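Local coordinates for chitinase (Chromobacterium violaceum, PDB 4TXG), which probably hydrolyses the glycosidic bonds of chitin, as a family 18 glycoside hydrolase with a chitin-binding module, at residues V394-L399 with L439-A444. Sequence-based numbering, arbitrary orientation.
Sequences VMSYDL and LNTDWA. With CS (cesium ion), chain M; CS (cesium ion), chain D.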
ATOM      1  N   VAL A 394       2.106  -0.423   1.562  1.00  5.48           N
ATOM      2  CA  VAL A 394       2.369   0.170   0.256  1.00  5.36           C
ATOM      3  C   VAL A 394       2.517  -0.938  -0.781  1.00  8.30           C
ATOM      4  O   VAL A 394       3.322  -1.852  -0.600  1.00  7.52           O
ATOM      5  CB  VAL A 394       3.640   1.047   0.268  1.00  7.97           C
ATOM      6  CG1 VAL A 394       3.883   1.615  -1.137  1.00  8.17           C
ATOM      7  CG2 VAL A 394       3.512   2.170   1.316  1.00  7.78           C
ATOM      8  N   MET A 395       1.737  -0.865  -1.858  1.00  7.99           N
ATOM      9  CA  MET A 395       1.742  -1.915  -2.872  1.00  5.37           C
ATOM     10  C   MET A 395       2.885  -1.667  -3.853  1.00  8.21           C
ATOM     11  O   MET A 395       2.683  -1.328  -5.029  1.00  8.18           O
ATOM     12  CB  MET A 395       0.381  -1.994  -3.573  1.00  8.05           C
ATOM     13  CG  MET A 395      -0.699  -2.523  -2.626  1.00  9.46           C
ATOM     14  SD  MET A 395      -2.347  -2.661  -3.366  1.00 16.32           S
ATOM     15  CE  MET A 395      -2.635  -0.940  -3.754  1.00  7.09           C
ATOM     16  N   SER A 396       4.093  -1.819  -3.320  1.00  7.69           N
ATOM     17  CA  SER A 396       5.331  -1.656  -4.073  1.00  7.31           C
ATOM     18  C   SER A 396       5.656  -2.939  -4.835  1.00  9.77           C
ATOM     19  O   SER A 396       6.714  -3.546  -4.672  1.00 14.03           O
ATOM     20  CB  SER A 396       6.475  -1.260  -3.132  1.00  6.32           C
ATOM     21  OG  SER A 396       6.386  -1.940  -1.888  1.00  8.38           O
ATOM     22  N   TYR A 397       4.700  -3.346  -5.656  1.00  8.81           N
ATOM     23  CA  TYR A 397       4.859  -4.458  -6.571  1.00 11.03           C
ATOM     24  C   TYR A 397       3.886  -4.191  -7.708  1.00 11.92           C
ATOM     25  O   TYR A 397       3.151  -3.200  -7.668  1.00 10.20           O
ATOM     26  CB  TYR A 397       4.601  -5.808  -5.887  1.00  8.40           C
ATOM     27  CG  TYR A 397       3.381  -5.870  -4.962  1.00 11.61           C
ATOM     28  CD1 TYR A 397       2.089  -5.711  -5.456  1.00 13.48           C
ATOM     29  CD2 TYR A 397       3.532  -6.112  -3.604  1.00 11.71           C
ATOM     30  CE1 TYR A 397       0.980  -5.776  -4.610  1.00 13.42           C
ATOM     31  CE2 TYR A 397       2.431  -6.188  -2.757  1.00 15.80           C
ATOM     32  CZ  TYR A 397       1.160  -6.021  -3.271  1.00 13.44           C
ATOM     33  OH  TYR A 397       0.067  -6.091  -2.432  1.00 14.61           O
ATOM     34  N   ASP A 398       3.875  -5.068  -8.708  1.00  9.14           N
ATOM     35  CA  ASP A 398       3.169  -4.801  -9.963  1.00  8.59           C
ATOM     36  C   ASP A 398       3.529  -3.434 -10.538  1.00  8.61           C
ATOM     37  O   ASP A 398       2.683  -2.760 -11.133  1.00 11.00           O
ATOM     38  CB  ASP A 398       1.657  -4.916  -9.776  1.00 12.56           C
ATOM     39  CG  ASP A 398       1.199  -6.355  -9.681  1.00 16.37           C
ATOM     40  OD1 ASP A 398       2.018  -7.258  -9.945  1.00 15.87           O
ATOM     41  OD2 ASP A 398       0.016  -6.585  -9.361  1.00 24.27           O
ATOM     42  N   LEU A 399       4.793  -3.043 -10.384  1.00  8.63           N
ATOM     43  CA  LEU A 399       5.301  -1.809 -10.982  1.00  7.86           C
ATOM     44  C   LEU A 399       5.503  -1.992 -12.487  1.00  8.79           C
ATOM     45  O   LEU A 399       5.450  -1.027 -13.253  1.00 11.25           O
ATOM     46  CB  LEU A 399       6.625  -1.386 -10.322  1.00  9.65           C
ATOM     47  CG  LEU A 399       6.533  -1.022  -8.835  1.00 14.86           C
ATOM     48  CD1 LEU A 399       7.914  -0.760  -8.242  1.00 12.94           C
ATOM     49  CD2 LEU A 399       5.623   0.182  -8.651  1.00 17.69           C
ATOM     50  N   LEU A 439       9.638   4.637 -10.295  1.00  6.30           N
ATOM     51  CA  LEU A 439       8.998   3.318 -10.315  1.00  8.04           C
ATOM     52  C   LEU A 439       9.781   2.328  -9.460  1.00  7.59           C
ATOM     53  O   LEU A 439      10.332   1.343  -9.962  1.00  8.64           O
ATOM     54  CB  LEU A 439       8.865   2.786 -11.754  1.00  8.55           C
ATOM     55  CG  LEU A 439       7.769   3.426 -12.609  1.00 17.24           C
ATOM     56  CD1 LEU A 439       7.700   2.781 -13.985  1.00 13.84           C
ATOM     57  CD2 LEU A 439       6.419   3.324 -11.898  1.00 17.03           C
ATOM     58  N   ASN A 440       9.835   2.592  -8.164  1.00  7.26           N
ATOM     59  CA  ASN A 440      10.598   1.732  -7.273  1.00  7.50           C
ATOM     60  C   ASN A 440      10.139   1.894  -5.834  1.00  6.84           C
ATOM     61  O   ASN A 440       9.538   2.901  -5.473  1.00  6.95           O
ATOM     62  CB  ASN A 440      12.101   2.025  -7.399  1.00  7.40           C
ATOM     63  CG  ASN A 440      12.434   3.486  -7.123  1.00  7.51           C
ATOM     64  OD1 ASN A 440      12.649   3.871  -5.977  1.00  6.65           O
ATOM     65  ND2 ASN A 440      12.468   4.308  -8.173  1.00  7.54           N
ATOM     66  N   THR A 441      10.420   0.872  -5.034  1.00  5.39           N
ATOM     67  CA  THR A 441       9.984   0.786  -3.644  1.00  6.04           C
ATOM     68  C   THR A 441      10.502   1.950  -2.805  1.00  5.60           C
ATOM     69  O   THR A 441       9.763   2.530  -1.999  1.00  6.21           O
ATOM     70  CB  THR A 441      10.461  -0.553  -3.043  1.00  5.19           C
ATOM     71  OG1 THR A 441       9.919  -1.622  -3.832  1.00  7.65           O
ATOM     72  CG2 THR A 441      10.006  -0.717  -1.589  1.00  7.84           C
ATOM     73  N   ASP A 442      11.764   2.300  -3.021  1.00  5.75           N
ATOM     74  CA  ASP A 442      12.417   3.365  -2.257  1.00  6.01           C
ATOM     75  C   ASP A 442      11.694   4.692  -2.482  1.00  7.21           C
ATOM     76  O   ASP A 442      11.480   5.451  -1.524  1.00  5.84           O
ATOM     77  CB  ASP A 442      13.900   3.463  -2.652  1.00  6.98           C
ATOM     78  CG  ASP A 442      14.656   4.531  -1.885  1.00  9.43           C
ATOM     79  OD1 ASP A 442      15.185   4.240  -0.787  1.00  8.74           O
ATOM     80  OD2 ASP A 442      14.752   5.667  -2.399  1.00  9.83           O
ATOM     81  N   TRP A 443      11.289   4.960  -3.725  1.00  5.85           N
ATOM     82  CA  TRP A 443      10.621   6.231  -4.031  1.00  6.02           C
ATOM     83  C   TRP A 443       9.266   6.276  -3.334  1.00  8.11           C
ATOM     84  O   TRP A 443       8.900   7.284  -2.715  1.00  6.02           O
ATOM     85  CB  TRP A 443      10.443   6.439  -5.550  1.00  6.19           C
ATOM     86  CG  TRP A 443       9.736   7.744  -5.848  1.00  6.45           C
ATOM     87  CD1 TRP A 443      10.313   8.962  -6.064  1.00  8.41           C
ATOM     88  CD2 TRP A 443       8.319   7.955  -5.907  1.00  6.76           C
ATOM     89  NE1 TRP A 443       9.341   9.920  -6.269  1.00  7.03           N
ATOM     90  CE2 TRP A 443       8.107   9.323  -6.180  1.00  6.81           C
ATOM     91  CE3 TRP A 443       7.206   7.109  -5.774  1.00  6.21           C
ATOM     92  CZ2 TRP A 443       6.830   9.875  -6.313  1.00  7.82           C
ATOM     93  CZ3 TRP A 443       5.931   7.656  -5.894  1.00  6.37           C
ATOM     94  CH2 TRP A 443       5.754   9.032  -6.164  1.00  9.26           C
ATOM     95  N   ALA A 444       8.520   5.177  -3.431  1.00  5.65           N
ATOM     96  CA  ALA A 444       7.192   5.104  -2.823  1.00  8.77           C
ATOM     97  C   ALA A 444       7.252   5.270  -1.306  1.00  7.16           C
ATOM     98  O   ALA A 444       6.418   5.952  -0.715  1.00  5.64           O
ATOM     99  CB  ALA A 444       6.521   3.784  -3.185  1.00  7.87           C
TER
HETATM  100 CS    CS M 812      -0.827  -8.230  -6.321  1.00135.28          CS
HETATM  101 CS    CS D 803      -3.058  -4.394  -6.388  1.00 55.60          CS
HETATM  102  O   HOH W   1       9.269  -4.243  -2.839  1.00 12.33           O
HETATM  103  O   HOH W   2      -2.345  -6.621  -3.867  1.00 27.16           O
HETATM  104  O   HOH W   3      -3.977  -7.128  -8.192  1.00 33.82           O
HETATM  105  O   HOH W   4      -3.677  -2.882  -9.029  1.00 29.07           O
HETATM  106  O   HOH W   5      -4.547  -5.829  -3.810  1.00 18.72           O
HETATM  107  O   HOH W   6      -0.977  -4.953  -8.014  1.00 42.96           O
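S396 packs against T441 where strand 391-395 of the GH18 TIM barrel runs out into a loop and helix 441-448 begins. With V394 and A444 they form the buried part of the contact. S396 CB lies 3.5 Å from T441 OG1, and T441 CG2 sits 3.8 Å from S396 OG. The two hydroxyls are not hydrogen-bonded to each other: S396 OG hydrogen-bonds to G460 O of the next barrel strand, and T441 OG1 to A412 O. Water 1 bridges the two segments, donating to S396 O and pairing with T441 OG1. Back along the strand, V394 CG1 meets A444 CB at 4.0 Å; chi1 of 179° sets CG1 anti to the backbone N.

L399 and L439 form the partly exposed end, where contact is side chain to backbone. L399 CD1 lies over the backbone, 3.6 Å from L439 O and 3.8 Å from N440 CA.

M395 and Y397 point away from the helix. M395 SD, with E314, binds one cesium ion; D398 OD2, with Y464, binds a second. The segment thus has its ion-binding side turned from the helix, at the C-terminal end of the strand, where TIM barrels carry their active sites.

N440 is the N-cap of the helix: its OD1 accepts from W443 N at 2.8 Å, with the donor above the carbonyl plane.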